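Local coordinates for protein endoribonuclease AbiQ (Lactococcus lactis, PDB 4GLK) that cleaves RNA as the endoribonuclease toxin of a type III toxin-antitoxin system that defends against phage, and is neutralised by its cognate antitoxin RNA, AntiQ, at residues A14-F19 with N91-P96; T33-V38 with K117-M122; G85-H90 with E127-K132. The protein carries 1 engineered substitution. All coordinates share one frame; numbering follows the deposited sequence.

Interaction 1 (A14-F19 with N91-P96); sequences AYLRKF and NMIPVP
I93 takes the tip of L16 against the body of its side chain. One methyl does the touching: CD1 of L16 lies 4.1 Å from CG2 of I93, with CB and CD1 of the same isoleucine at almost equal range, so one leucine methyl nests against three carbons of I93. The two side chains run at a slant to each other. In I93, CG1 sits between the backbone N and the carbonyl carbon (chi1 54°), which puts CG2 beside the backbone N, where L16 CD1 meets it. Backbone bonding to F47 ties I93 to strand 45-52. One residue on, the P94 backbone joins in: its carbonyl O is 4.2 Å from L16 CD1, a plain van der Waals approach to an oxygen that accepts a hydrogen bond from the Y12 hydroxyl of helix 10-16. The P94 ring leans on L158 of helix 155-166, and L16 touches L158 too. V95 then bonds through its backbone to N45. L16 is the contact residue of segment 14-19, with I13 of the same helix also on I93, in a small, buried packing of a short helix on strand 79-94 of the antiparallel ToxN/AbiQ sheet.

Interaction 2 (T33-V38 with K117-M122); sequences TYVGVV and KQLIYM
V35 and M122 meet tip to tip, strand methyls against the thioether end. The M122 CE methyl presses on V35 CG1 at 3.4 Å, a close fit for two methyl carbons, and also lies 3.6 Å from V35 CB. The sulfur takes part as well: M122 SD is 3.8 Å from V35 CG2, so both branches of the valine meet the end of the methionine. On the strand side, V35 holds CG1 anti to the backbone N (chi1 -164°) and CG2 beside that N, which presents the two methyls as a fork to the helix. A bend at the last torsion of M122 (chi3 67°) turns CE off the line of the chain. L119, one helical turn earlier, adds a looser touch. Its CA-CB bond does not aim at the strand, but the far end of the side chain swings closer, and CD1 of L119 stands 4.3 Å from CG1 of V35, the same methyl that M122 CE presses on.

Around this core, F5 of strand 4-8 touches both V35 and L119, and L3 also leans on V35. Backbone bonding to I48 on one neighbouring strand holds V35 in the sheet, while G36, just before a cis peptide bond to V37, bonds to R4 on the other.

No hydrogen bond links the two segments. Contact between V35 and the L119 and M122 side chains is apolar, with dispersion and the burial of methyl groups and sulfur doing the work. The polar ties of this turn, a K117 salt bridge to E76 and a weak bond from Q118 to the L84 carbonyl, go to other strands of the sheet.

Interaction 3 (G85-H90 with E127-K132); sequences GYLLHH and EKIENK
H89 and K132 cross at about a right angle, the lysine's aliphatic chain running over one face of the imidazole. This is helix-on-sheet packing: helix 126-143 of the ToxN/AbiQ fold lies against the antiparallel sheet where strand 79-94 is broken by a short 3-10 segment. The contact is a CH-pi one, K132 CD standing 3.5 Å from the ring centroid and 22° off the ring normal. It is shifted toward the rim, with CD2 of H89 its nearest ring atom at 3.3 Å from K132 CD. K132 leaves the helix with CG anti to the backbone N (chi1 -160°), and later bends at chi3 and chi4 carry NZ past the ring to the carbonyls of S68 and V71, so the apolar part of the chain lies on the ring while its charged end is bonded beyond it.

The imidazole is held at both nitrogens. NE2 bonds with the hydroxyl of T72 on strand 71-76, and ND1 with that of S133 on the helix, which fixes the turn of the ring beneath the lysine. At the ring edge, near its plane, H89 CE1 comes within 3.6 Å of the carbonyl O of I129. The I129 oxygen is hydrogen-bonded to S133 OG, so the serine joins ring and helix backbone.

Within the helix, N131 ND2 bonds back to E127 O at 2.7 Å. A second pair faces the strand, L87 and I129, and I48 of strand 45-52 touches both of them and H89 as well. L87 and I129 also cross at about a right angle, and their ends meet methyl to methyl, L87 CD1 lying 3.8 Å from I129 CD1.

All three contacts lay a helix on the one antiparallel sheet. Along the chain, 14-19 and 33-38 come first, then 85-90 and 91-96, which adjoin on strand 79-94, and last 117-122 and 127-132. Interactions 2 and 3 are neighbours, with centres about 9 Å apart, and they touch: M122 CE is 3.4 Å from L87 CD1, so the consecutive helices 110-124 and 126-143 share one apolar layer. Interaction 1 stands apart, its centre about 19 Å from that of interaction 2, on the opposite side of the chain's centre, yet I93 packs on Y34. Because the segments alternate, early and late parts of the chain interlock into a single compact domain.

Interaction 1 (A14-F19 with N91-P96)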
loop_
_atom_site.group_PDB
_atom_site.type_symbol
_atom_site.label_atom_id
_atom_site.label_comp_id
_atom_site.label_asym_id
_atom_site.label_seq_id
_atom_site.Cartn_x
_atom_site.Cartn_y
_atom_site.Cartn_z
ATOM N N ALA A 14 -1.718 -10.238 -11.196
ATOM C CA ALA A 14 -1.429 -10.430 -12.622
ATOM C C ALA A 14 -2.568 -9.862 -13.456
ATOM O O ALA A 14 -2.307 -9.284 -14.500
ATOM C CB ALA A 14 -1.214 -11.906 -12.948
ATOM N N TYR A 15 -3.814 -9.970 -12.953
ATOM C CA TYR A 15 -5.004 -9.442 -13.602
ATOM C C TYR A 15 -5.026 -7.904 -13.594
ATOM O O TYR A 15 -5.353 -7.311 -14.624
ATOM C CB TYR A 15 -6.266 -10.041 -12.989
ATOM C CG TYR A 15 -7.551 -9.342 -13.381
ATOM C CD1 TYR A 15 -8.227 -9.687 -14.554
ATOM C CD2 TYR A 15 -8.141 -8.404 -12.539
ATOM C CE1 TYR A 15 -9.452 -9.104 -14.879
ATOM C CE2 TYR A 15 -9.363 -7.818 -12.850
ATOM C CZ TYR A 15 -10.011 -8.162 -14.026
ATOM O OH TYR A 15 -11.201 -7.551 -14.321
ATOM N N LEU A 16 -4.706 -7.260 -12.442
ATOM C CA LEU A 16 -4.672 -5.797 -12.377
ATOM C C LEU A 16 -3.559 -5.244 -13.257
ATOM O O LEU A 16 -3.768 -4.219 -13.893
ATOM C CB LEU A 16 -4.516 -5.248 -10.952
ATOM C CG LEU A 16 -5.663 -5.412 -9.967
ATOM C CD1 LEU A 16 -5.394 -4.594 -8.725
ATOM C CD2 LEU A 16 -7.017 -4.997 -10.570
ATOM N N ARG A 17 -2.394 -5.931 -13.306
ATOM C CA ARG A 17 -1.238 -5.515 -14.111
ATOM C C ARG A 17 -1.499 -5.567 -15.630
ATOM O O ARG A 17 -0.725 -4.985 -16.394
ATOM C CB ARG A 17 0.054 -6.248 -13.712
ATOM C CG ARG A 17 0.500 -5.975 -12.282
ATOM C CD ARG A 17 1.880 -6.516 -11.970
ATOM N NE ARG A 17 2.903 -5.502 -12.255
ATOM C CZ ARG A 17 3.745 -5.568 -13.275
ATOM N NH1 ARG A 17 3.744 -6.608 -14.089
ATOM N NH2 ARG A 17 4.621 -4.587 -13.474
ATOM N N LYS A 18 -2.597 -6.235 -16.069
ATOM C CA LYS A 18 -3.052 -6.223 -17.468
ATOM C C LYS A 18 -3.438 -4.783 -17.867
ATOM O O LYS A 18 -3.181 -4.369 -18.990
ATOM C CB LYS A 18 -4.313 -7.081 -17.631
ATOM C CG LYS A 18 -4.067 -8.515 -18.055
ATOM C CD LYS A 18 -5.119 -9.474 -17.488
ATOM C CE LYS A 18 -4.443 -10.641 -16.778
ATOM N NZ LYS A 18 -5.375 -11.763 -16.467
ATOM N N PHE A 19 -4.053 -4.039 -16.922
ATOM C CA PHE A 19 -4.604 -2.683 -17.107
ATOM C C PHE A 19 -3.771 -1.566 -16.474
ATOM O O PHE A 19 -3.764 -0.461 -17.009
ATOM C CB PHE A 19 -6.043 -2.625 -16.576
ATOM C CG PHE A 19 -6.886 -3.832 -16.922
ATOM C CD1 PHE A 19 -7.460 -3.963 -18.183
ATOM C CD2 PHE A 19 -7.109 -4.834 -15.987
ATOM C CE1 PHE A 19 -8.243 -5.080 -18.499
ATOM C CE2 PHE A 19 -7.880 -5.958 -16.312
ATOM C CZ PHE A 19 -8.453 -6.067 -17.561
ATOM N N ASN A 91 0.591 3.756 -5.134
ATOM C CA ASN A 91 0.472 2.388 -5.660
ATOM C C ASN A 91 -0.552 1.540 -4.905
ATOM O O ASN A 91 -0.575 0.310 -5.059
ATOM C CB ASN A 91 1.823 1.707 -5.706
ATOM C CG ASN A 91 2.739 2.316 -6.726
ATOM O OD1 ASN A 91 2.319 2.823 -7.778
ATOM N ND2 ASN A 91 4.000 2.353 -6.392
ATOM N N MET A 92 -1.421 2.187 -4.129
ATOM C CA MET A 92 -2.470 1.452 -3.417
ATOM C C MET A 92 -3.480 0.883 -4.430
ATOM O O MET A 92 -3.606 1.401 -5.551
ATOM C CB MET A 92 -3.148 2.316 -2.340
ATOM C CG MET A 92 -3.984 3.408 -2.909
ATOM S SD MET A 92 -4.769 4.370 -1.631
ATOM C CE MET A 92 -5.850 5.372 -2.669
ATOM N N ILE A 93 -4.168 -0.202 -4.043
ATOM C CA ILE A 93 -5.093 -0.884 -4.933
ATOM C C ILE A 93 -6.354 -1.338 -4.235
ATOM O O ILE A 93 -6.310 -1.730 -3.058
ATOM C CB ILE A 93 -4.380 -2.125 -5.613
ATOM C CG1 ILE A 93 -3.752 -3.079 -4.557
ATOM C CG2 ILE A 93 -3.362 -1.701 -6.715
ATOM C CD1 ILE A 93 -3.351 -4.492 -5.069
ATOM N N PRO A 94 -7.480 -1.417 -4.986
ATOM C CA PRO A 94 -8.686 -2.020 -4.412
ATOM C C PRO A 94 -8.548 -3.547 -4.513
ATOM O O PRO A 94 -8.129 -4.076 -5.556
ATOM C CB PRO A 94 -9.803 -1.473 -5.308
ATOM C CG PRO A 94 -9.158 -1.290 -6.635
ATOM C CD PRO A 94 -7.694 -1.031 -6.400
ATOM N N VAL A 95 -8.842 -4.257 -3.420
ATOM C CA VAL A 95 -8.719 -5.717 -3.415
ATOM C C VAL A 95 -10.041 -6.339 -2.964
ATOM O O VAL A 95 -10.498 -6.058 -1.848
ATOM C CB VAL A 95 -7.522 -6.243 -2.545
ATOM C CG1 VAL A 95 -7.419 -7.779 -2.615
ATOM C CG2 VAL A 95 -6.204 -5.603 -2.955
ATOM N N PRO A 96 -10.653 -7.213 -3.796
ATOM C CA PRO A 96 -11.892 -7.896 -3.355
ATOM C C PRO A 96 -11.557 -8.812 -2.182
ATOM O O PRO A 96 -10.423 -9.280 -2.075
ATOM C CB PRO A 96 -12.298 -8.725 -4.580
ATOM C CG PRO A 96 -11.496 -8.184 -5.722
ATOM C CD PRO A 96 -10.223 -7.683 -5.126
#

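Interaction 2 (T33-V38 with K117-M122)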
loop_
_atom_site.group_PDB
_atom_site.type_symbol
_atom_site.label_atom_id
_atom_site.label_comp_id
_atom_site.label_asym_id
_atom_site.label_seq_id
_atom_site.Cartn_x
_atom_site.Cartn_y
_atom_site.Cartn_z
ATOM N N THR A 33 4.157 -7.045 0.308
ATOM C CA THR A 33 3.409 -6.935 1.560
ATOM C C THR A 33 2.588 -5.680 1.481
ATOM O O THR A 33 3.078 -4.623 1.079
ATOM C CB THR A 33 4.224 -7.154 2.848
ATOM O OG1 THR A 33 4.066 -6.052 3.753
ATOM C CG2 THR A 33 5.660 -7.483 2.597
ATOM N N TYR A 34 1.312 -5.842 1.771
ATOM C CA TYR A 34 0.311 -4.802 1.723
ATOM C C TYR A 34 -0.189 -4.547 3.127
ATOM O O TYR A 34 -0.144 -5.437 3.982
ATOM C CB TYR A 34 -0.864 -5.265 0.827
ATOM C CG TYR A 34 -0.565 -5.144 -0.649
ATOM C CD1 TYR A 34 0.068 -6.164 -1.344
ATOM C CD2 TYR A 34 -0.893 -3.982 -1.347
ATOM C CE1 TYR A 34 0.379 -6.036 -2.695
ATOM C CE2 TYR A 34 -0.604 -3.850 -2.699
ATOM C CZ TYR A 34 0.032 -4.877 -3.371
ATOM O OH TYR A 34 0.318 -4.723 -4.702
ATOM N N VAL A 35 -0.693 -3.335 3.356
ATOM C CA VAL A 35 -1.300 -2.935 4.612
ATOM C C VAL A 35 -2.672 -2.356 4.304
ATOM O O VAL A 35 -2.841 -1.624 3.324
ATOM C CB VAL A 35 -0.452 -1.954 5.466
ATOM C CG1 VAL A 35 -0.991 -1.911 6.898
ATOM C CG2 VAL A 35 1.039 -2.331 5.467
ATOM N N GLY A 36 -3.635 -2.684 5.152
ATOM C CA GLY A 36 -4.991 -2.180 5.004
ATOM C C GLY A 36 -5.909 -2.510 6.154
ATOM O O GLY A 36 -5.525 -3.262 7.055
ATOM N N VAL A 37 -7.147 -1.978 6.131
ATOM C CA VAL A 37 -7.709 -1.072 5.109
ATOM C C VAL A 37 -7.313 0.366 5.455
ATOM O O VAL A 37 -7.442 0.800 6.598
ATOM C CB VAL A 37 -9.249 -1.223 4.970
ATOM C CG1 VAL A 37 -9.794 -0.395 3.818
ATOM C CG2 VAL A 37 -9.641 -2.689 4.805
ATOM N N VAL A 38 -6.791 1.073 4.461
ATOM C CA VAL A 38 -6.325 2.445 4.601
ATOM C C VAL A 38 -7.405 3.410 4.115
ATOM O O VAL A 38 -7.406 4.580 4.482
ATOM C CB VAL A 38 -4.993 2.633 3.825
ATOM C CG1 VAL A 38 -3.923 1.658 4.320
ATOM C CG2 VAL A 38 -5.192 2.508 2.306
ATOM N N LYS A 117 7.140 -3.971 14.343
ATOM C CA LYS A 117 7.495 -2.594 14.694
ATOM C C LYS A 117 6.897 -1.600 13.704
ATOM O O LYS A 117 6.387 -0.567 14.128
ATOM C CB LYS A 117 9.025 -2.431 14.789
ATOM C CG LYS A 117 9.622 -3.171 15.977
ATOM C CD LYS A 117 11.135 -3.113 15.986
ATOM C CE LYS A 117 11.699 -3.666 17.277
ATOM N NZ LYS A 117 11.317 -2.841 18.462
ATOM N N GLN A 118 6.932 -1.925 12.394
ATOM C CA GLN A 118 6.325 -1.088 11.347
ATOM C C GLN A 118 4.808 -0.946 11.554
ATOM O O GLN A 118 4.276 0.146 11.366
ATOM C CB GLN A 118 6.567 -1.680 9.959
ATOM C CG GLN A 118 8.013 -1.605 9.487
ATOM C CD GLN A 118 8.173 -2.301 8.162
ATOM O OE1 GLN A 118 7.656 -3.407 7.936
ATOM N NE2 GLN A 118 8.917 -1.685 7.267
ATOM N N LEU A 119 4.118 -2.056 11.882
ATOM C CA LEU A 119 2.673 -2.088 12.145
ATOM C C LEU A 119 2.321 -1.308 13.397
ATOM O O LEU A 119 1.354 -0.552 13.356
ATOM C CB LEU A 119 2.167 -3.527 12.293
ATOM C CG LEU A 119 0.665 -3.744 12.164
ATOM C CD1 LEU A 119 0.120 -3.170 10.849
ATOM C CD2 LEU A 119 0.371 -5.213 12.226
ATOM N N ILE A 120 3.081 -1.473 14.512
ATOM C CA ILE A 120 2.776 -0.661 15.706
ATOM C C ILE A 120 2.859 0.850 15.373
ATOM O O ILE A 120 1.991 1.613 15.801
ATOM C CB ILE A 120 3.435 -1.072 17.072
ATOM C CG1 ILE A 120 4.504 -0.096 17.571
ATOM C CG2 ILE A 120 3.873 -2.540 17.165
ATOM C CD1 ILE A 120 4.250 0.362 18.969
ATOM N N TYR A 121 3.864 1.254 14.549
ATOM C CA TYR A 121 4.011 2.638 14.131
ATOM C C TYR A 121 2.827 3.078 13.270
ATOM O O TYR A 121 2.241 4.122 13.526
ATOM C CB TYR A 121 5.336 2.903 13.414
ATOM C CG TYR A 121 5.476 4.360 13.021
ATOM C CD1 TYR A 121 5.715 5.343 13.982
ATOM C CD2 TYR A 121 5.301 4.766 11.703
ATOM C CE1 TYR A 121 5.790 6.689 13.635
ATOM C CE2 TYR A 121 5.351 6.109 11.349
ATOM C CZ TYR A 121 5.600 7.067 12.317
ATOM O OH TYR A 121 5.716 8.383 11.961
ATOM N N MET A 122 2.478 2.267 12.273
ATOM C CA MET A 122 1.362 2.527 11.354
ATOM C C MET A 122 0.036 2.688 12.091
ATOM O O MET A 122 -0.708 3.619 11.800
ATOM C CB MET A 122 1.279 1.427 10.303
ATOM C CG MET A 122 2.378 1.522 9.291
ATOM S SD MET A 122 2.142 0.318 7.978
ATOM C CE MET A 122 0.721 0.973 7.298
#

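Interaction 3 (G85-H90 with E127-K132)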
loop_
_atom_site.group_PDB
_atom_site.type_symbol
_atom_site.label_atom_id
_atom_site.label_comp_id
_atom_site.label_asym_id
_atom_site.label_seq_id
_atom_site.Cartn_x
_atom_site.Cartn_y
_atom_site.Cartn_z
ATOM N N GLY A 85 10.761 1.790 6.933
ATOM C CA GLY A 85 10.231 1.525 5.602
ATOM C C GLY A 85 9.377 2.628 5.014
ATOM O O GLY A 85 9.409 3.760 5.501
ATOM N N TYR A 86 8.630 2.309 3.936
ATOM C CA TYR A 86 7.800 3.274 3.194
ATOM C C TYR A 86 6.486 2.708 2.727
ATOM O O TYR A 86 6.443 1.620 2.143
ATOM C CB TYR A 86 8.527 3.780 1.922
ATOM C CG TYR A 86 9.968 4.178 2.147
ATOM C CD1 TYR A 86 10.289 5.411 2.708
ATOM C CD2 TYR A 86 11.008 3.294 1.865
ATOM C CE1 TYR A 86 11.612 5.766 2.962
ATOM C CE2 TYR A 86 12.335 3.635 2.122
ATOM C CZ TYR A 86 12.633 4.876 2.660
ATOM O OH TYR A 86 13.938 5.248 2.873
ATOM N N LEU A 87 5.438 3.523 2.862
ATOM C CA LEU A 87 4.123 3.223 2.345
ATOM C C LEU A 87 3.992 3.990 1.068
ATOM O O LEU A 87 4.197 5.200 1.048
ATOM C CB LEU A 87 3.029 3.663 3.300
ATOM C CG LEU A 87 2.794 2.829 4.496
ATOM C CD1 LEU A 87 1.798 3.532 5.362
ATOM C CD2 LEU A 87 2.283 1.445 4.103
ATOM N N LEU A 88 3.653 3.295 -0.002
ATOM C CA LEU A 88 3.536 3.898 -1.321
ATOM C C LEU A 88 2.063 4.113 -1.682
ATOM O O LEU A 88 1.497 3.322 -2.414
ATOM C CB LEU A 88 4.225 2.951 -2.315
ATOM C CG LEU A 88 5.733 3.146 -2.570
ATOM C CD1 LEU A 88 6.560 2.920 -1.328
ATOM C CD2 LEU A 88 6.203 2.202 -3.660
ATOM N N HIS A 89 1.430 5.161 -1.118
ATOM C CA HIS A 89 0.012 5.535 -1.338
ATOM C C HIS A 89 -0.382 5.583 -2.808
ATOM O O HIS A 89 -1.485 5.155 -3.159
ATOM C CB HIS A 89 -0.313 6.891 -0.685
ATOM C CG HIS A 89 -0.143 6.923 0.797
ATOM N ND1 HIS A 89 -1.213 6.711 1.650
ATOM C CD2 HIS A 89 0.961 7.157 1.536
ATOM C CE1 HIS A 89 -0.724 6.821 2.876
ATOM N NE2 HIS A 89 0.571 7.094 2.859
ATOM N N HIS A 90 0.522 6.099 -3.665
ATOM C CA HIS A 90 0.322 6.190 -5.110
ATOM C C HIS A 90 0.159 4.836 -5.789
ATOM O O HIS A 90 -0.389 4.775 -6.884
ATOM C CB HIS A 90 1.440 7.009 -5.775
ATOM C CG HIS A 90 2.817 6.421 -5.685
ATOM N ND1 HIS A 90 3.482 6.313 -4.477
ATOM C CD2 HIS A 90 3.650 6.028 -6.675
ATOM C CE1 HIS A 90 4.682 5.838 -4.765
ATOM N NE2 HIS A 90 4.835 5.654 -6.072
ATOM N N GLU A 127 -4.690 7.683 11.405
ATOM C CA GLU A 127 -5.444 8.854 10.916
ATOM C C GLU A 127 -4.693 9.539 9.737
ATOM O O GLU A 127 -5.304 9.940 8.751
ATOM C CB GLU A 127 -5.657 9.859 12.052
ATOM C CG GLU A 127 -6.718 10.891 11.720
ATOM C CD GLU A 127 -6.979 11.976 12.748
ATOM O OE1 GLU A 127 -6.549 11.826 13.917
ATOM O OE2 GLU A 127 -7.611 12.992 12.373
ATOM N N LYS A 128 -3.376 9.671 9.859
ATOM C CA LYS A 128 -2.542 10.267 8.820
ATOM C C LYS A 128 -2.549 9.341 7.607
ATOM O O LYS A 128 -2.684 9.825 6.497
ATOM C CB LYS A 128 -1.120 10.425 9.344
ATOM C CG LYS A 128 -0.104 10.818 8.314
ATOM C CD LYS A 128 1.262 10.600 8.906
ATOM C CE LYS A 128 2.327 11.141 8.027
ATOM N NZ LYS A 128 2.611 12.549 8.364
ATOM N N ILE A 129 -2.440 8.015 7.830
ATOM C CA ILE A 129 -2.457 7.022 6.740
ATOM C C ILE A 129 -3.758 7.113 5.983
ATOM O O ILE A 129 -3.750 7.193 4.752
ATOM C CB ILE A 129 -2.147 5.584 7.246
ATOM C CG1 ILE A 129 -0.694 5.517 7.752
ATOM C CG2 ILE A 129 -2.371 4.546 6.130
ATOM C CD1 ILE A 129 -0.346 4.281 8.459
ATOM N N GLU A 130 -4.877 7.107 6.719
ATOM C CA GLU A 130 -6.218 7.178 6.132
ATOM C C GLU A 130 -6.417 8.476 5.353
ATOM O O GLU A 130 -6.828 8.412 4.195
ATOM C CB GLU A 130 -7.302 6.985 7.202
ATOM C CG GLU A 130 -7.426 5.538 7.671
ATOM C CD GLU A 130 -8.443 5.211 8.752
ATOM O OE1 GLU A 130 -9.151 6.130 9.228
ATOM O OE2 GLU A 130 -8.536 4.019 9.119
ATOM N N ASN A 131 -6.003 9.622 5.937
ATOM C CA ASN A 131 -6.125 10.949 5.304
ATOM C C ASN A 131 -5.238 11.179 4.105
ATOM O O ASN A 131 -5.709 11.730 3.112
ATOM C CB ASN A 131 -6.019 12.073 6.299
ATOM C CG ASN A 131 -7.301 12.241 7.067
ATOM O OD1 ASN A 131 -8.200 12.943 6.638
ATOM N ND2 ASN A 131 -7.431 11.564 8.194
ATOM N N LYS A 132 -3.996 10.707 4.155
ATOM C CA LYS A 132 -3.103 10.826 3.005
ATOM C C LYS A 132 -3.560 9.963 1.829
ATOM O O LYS A 132 -3.360 10.351 0.689
ATOM C CB LYS A 132 -1.652 10.499 3.351
ATOM C CG LYS A 132 -0.746 11.114 2.300
ATOM C CD LYS A 132 0.510 10.394 2.090
ATOM C CE LYS A 132 1.552 10.914 3.010
ATOM N NZ LYS A 132 2.846 11.040 2.327
#